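Local coordinates for protein serine repeat antigen 5 (Plasmodium falciparum, PDB 6X42) that is a papain-family pseudo-zymogen of the malaria parasite, probably with little or no protease activity of its own, at residues A220-G225 with I241-W246. Residues are numbered along the deposited sequence; the frame is centred on the assembly and turned at random.
Sequences AVNIVG and IVRNSW
N222 and R243 form an antiparallel hydrogen-bonded pair, R243 N to N222 O at 2.8 Å and N222 N to R243 O at 3.1 Å, and the N-to-C directions of the two short segments make 141°, antiparallel but strongly twisted. I223 and V242 make the next, non-hydrogen-bonded pair; beyond it V224 and G225 together face I241 in a classic beta bulge. V224 N gives a nearly straight bond to I241 O (2.9 Å, 177° at the hydrogen), whereas I241 N reaches G225 O from above the carbonyl plane. Glycine suits this place: with no side chain, G225 takes an almost fully extended backbone and lets I241 CB and CG1 lie against its carbonyl.

V221 points at the other segment, its CB over R243 O, and its CG2 meets V242 CG1, anti to its own backbone N (chi1 -178°), at 3.5 Å; beta-branched valines favour the extended backbone and fill this buried position. The V224 and I241 side chains cross at about a right angle, CG2 to CG2 3.8 Å, and V224 CG1 rests on R243 CB. The extended R243 chain carries its guanidinium to the carbonyls of L42 and Q43, while N222 ND2 binds those of A57 and V189. Where the strands part, a water donates to A220 O and S245 OG. N244 OD1 accepts from S245 N and is hydrogen-bonded to H219 NE2, a His–Asn pairing like that of the papain active site, here beside a bulged hairpin of the papain-fold beta domain.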
ATOM      1  N   ALA A 220       6.091   2.754   4.157  1.00 11.20           N
ATOM      2  CA  ALA A 220       4.943   2.022   3.655  1.00 11.78           C
ATOM      3  C   ALA A 220       5.018   1.856   2.141  1.00 11.33           C
ATOM      4  O   ALA A 220       5.338   2.798   1.423  1.00 12.85           O
ATOM      5  CB  ALA A 220       3.644   2.727   4.013  1.00 12.57           C
ATOM      6  N   VAL A 221       4.749   0.631   1.684  1.00 11.28           N
ATOM      7  CA  VAL A 221       4.711   0.230   0.289  1.00 10.98           C
ATOM      8  C   VAL A 221       3.426  -0.573   0.086  1.00 11.42           C
ATOM      9  O   VAL A 221       2.601  -0.662   0.987  1.00 11.40           O
ATOM     10  CB  VAL A 221       5.966  -0.570  -0.107  1.00 11.52           C
ATOM     11  CG1 VAL A 221       7.210   0.308  -0.019  1.00 12.41           C
ATOM     12  CG2 VAL A 221       6.112  -1.814   0.767  1.00 12.55           C
ATOM     13  N   ASN A 222       3.221  -1.134  -1.111  1.00 11.42           N
ATOM     14  CA  ASN A 222       2.065  -2.000  -1.334  1.00 11.29           C
ATOM     15  C   ASN A 222       2.533  -3.315  -1.926  1.00 11.99           C
ATOM     16  O   ASN A 222       3.331  -3.330  -2.866  1.00 13.21           O
ATOM     17  CB  ASN A 222       1.048  -1.362  -2.277  1.00 12.15           C
ATOM     18  CG  ASN A 222       0.484  -0.069  -1.730  1.00 12.09           C
ATOM     19  OD1 ASN A 222       0.979   1.016  -2.045  1.00 13.19           O
ATOM     20  ND2 ASN A 222      -0.534  -0.180  -0.872  1.00 12.08           N
ATOM     21  N   ILE A 223       1.990  -4.420  -1.425  1.00 11.57           N
ATOM     22  CA  ILE A 223       2.107  -5.695  -2.126  1.00 11.51           C
ATOM     23  C   ILE A 223       0.959  -5.767  -3.114  1.00 12.56           C
ATOM     24  O   ILE A 223      -0.205  -5.564  -2.742  1.00 13.05           O
ATOM     25  CB  ILE A 223       2.120  -6.884  -1.158  1.00 12.05           C
ATOM     26  CG1 ILE A 223       3.354  -6.833  -0.261  1.00 12.39           C
ATOM     27  CG2 ILE A 223       2.073  -8.192  -1.946  1.00 12.89           C
ATOM     28  CD1 ILE A 223       3.313  -7.832   0.890  1.00 12.92           C
ATOM     29  N   VAL A 224       1.294  -5.999  -4.383  1.00 12.78           N
ATOM     30  CA  VAL A 224       0.336  -5.923  -5.481  1.00 13.71           C
ATOM     31  C   VAL A 224       0.234  -7.199  -6.289  1.00 14.07           C
ATOM     32  O   VAL A 224      -0.602  -7.268  -7.199  1.00 14.77           O
ATOM     33  CB  VAL A 224       0.619  -4.712  -6.396  1.00 13.37           C
ATOM     34  CG1 VAL A 224       0.657  -3.437  -5.574  1.00 14.58           C
ATOM     35  CG2 VAL A 224       1.908  -4.883  -7.202  1.00 15.05           C
ATOM     36  N   GLY A 225       1.069  -8.184  -6.017  1.00 13.44           N
ATOM     37  CA  GLY A 225       1.063  -9.421  -6.771  1.00 14.39           C
ATOM     38  C   GLY A 225       2.119 -10.343  -6.203  1.00 13.59           C
ATOM     39  O   GLY A 225       2.725 -10.065  -5.159  1.00 13.50           O
ATOM     40  N   ILE A 241       5.400  -9.025  -5.485  1.00 12.60           N
ATOM     41  CA  ILE A 241       5.578  -7.831  -6.308  1.00 12.80           C
ATOM     42  C   ILE A 241       5.165  -6.649  -5.439  1.00 12.14           C
ATOM     43  O   ILE A 241       4.048  -6.619  -4.902  1.00 13.17           O
ATOM     44  CB  ILE A 241       4.746  -7.885  -7.601  1.00 14.15           C
ATOM     45  CG1 ILE A 241       5.039  -9.157  -8.398  1.00 14.22           C
ATOM     46  CG2 ILE A 241       5.015  -6.636  -8.420  1.00 15.08           C
ATOM     47  CD1 ILE A 241       4.170  -9.303  -9.630  1.00 16.00           C
ATOM     48  N   VAL A 242       6.077  -5.696  -5.285  1.00 12.46           N
ATOM     49  CA  VAL A 242       5.923  -4.569  -4.370  1.00 11.70           C
ATOM     50  C   VAL A 242       6.000  -3.265  -5.155  1.00 12.18           C
ATOM     51  O   VAL A 242       6.928  -3.047  -5.942  1.00 13.35           O
ATOM     52  CB  VAL A 242       6.995  -4.601  -3.261  1.00 12.59           C
ATOM     53  CG1 VAL A 242       6.810  -3.441  -2.278  1.00 14.25           C
ATOM     54  CG2 VAL A 242       6.968  -5.927  -2.529  1.00 13.70           C
ATOM     55  N   ARG A 243       5.029  -2.393  -4.904  1.00 11.90           N
ATOM     56  CA  ARG A 243       4.976  -1.030  -5.431  1.00 12.08           C
ATOM     57  C   ARG A 243       5.584  -0.070  -4.418  1.00 11.20           C
ATOM     58  O   ARG A 243       5.216  -0.080  -3.240  1.00 12.22           O
ATOM     59  CB  ARG A 243       3.521  -0.638  -5.679  1.00 12.67           C
ATOM     60  CG  ARG A 243       3.300   0.781  -6.218  1.00 12.97           C
ATOM     61  CD  ARG A 243       1.853   1.009  -6.410  1.00 14.01           C
ATOM     62  NE  ARG A 243       1.463   2.387  -6.662  1.00 13.69           N
ATOM     63  CZ  ARG A 243       1.154   2.914  -7.843  1.00 13.49           C
ATOM     64  NH1 ARG A 243       1.331   2.263  -8.973  1.00 15.55           N
ATOM     65  NH2 ARG A 243       0.634   4.119  -7.891  1.00 14.40           N
ATOM     66  N   ASN A 244       6.489   0.787  -4.887  1.00 11.75           N
ATOM     67  CA  ASN A 244       7.058   1.876  -4.100  1.00 11.55           C
ATOM     68  C   ASN A 244       6.565   3.207  -4.656  1.00 11.86           C
ATOM     69  O   ASN A 244       5.947   3.259  -5.720  1.00 13.23           O
ATOM     70  CB  ASN A 244       8.589   1.781  -4.123  1.00 12.16           C
ATOM     71  CG  ASN A 244       9.265   2.413  -2.920  1.00 12.69           C
ATOM     72  OD1 ASN A 244       8.643   3.050  -2.074  1.00 12.50           O
ATOM     73  ND2 ASN A 244      10.578   2.230  -2.858  1.00 14.58           N
ATOM     74  N   SER A 245       6.856   4.285  -3.924  1.00 11.72           N
ATOM     75  CA  SER A 245       6.441   5.641  -4.244  1.00 11.92           C
ATOM     76  C   SER A 245       7.647   6.570  -4.419  1.00 11.93           C
ATOM     77  O   SER A 245       7.635   7.728  -3.977  1.00 12.57           O
ATOM     78  CB  SER A 245       5.452   6.190  -3.217  1.00 13.07           C
ATOM     79  OG  SER A 245       5.914   6.032  -1.892  1.00 13.39           O
ATOM     80  N   TRP A 246       8.688   6.053  -5.077  1.00 13.20           N
ATOM     81  CA  TRP A 246       9.915   6.797  -5.350  1.00 13.17           C
ATOM     82  C   TRP A 246      10.059   7.081  -6.839  1.00 13.28           C
ATOM     83  O   TRP A 246      11.167   7.335  -7.337  1.00 14.35           O
ATOM     84  CB  TRP A 246      11.137   6.074  -4.783  1.00 14.04           C
ATOM     85  CG  TRP A 246      11.178   6.002  -3.272  1.00 13.56           C
ATOM     86  CD1 TRP A 246      10.374   6.650  -2.384  1.00 15.02           C
ATOM     87  CD2 TRP A 246      12.089   5.222  -2.490  1.00 13.60           C
ATOM     88  NE1 TRP A 246      10.715   6.299  -1.095  1.00 16.52           N
ATOM     89  CE2 TRP A 246      11.773   5.435  -1.135  1.00 14.91           C
ATOM     90  CE3 TRP A 246      13.141   4.354  -2.809  1.00 15.91           C
ATOM     91  CZ2 TRP A 246      12.458   4.795  -0.100  1.00 16.19           C
ATOM     92  CZ3 TRP A 246      13.823   3.742  -1.784  1.00 16.03           C
ATOM     93  CH2 TRP A 246      13.477   3.959  -0.446  1.00 17.01           C
TER
HETATM   94  O   HOH W   1       5.147   3.436  -1.214  1.00 15.78           O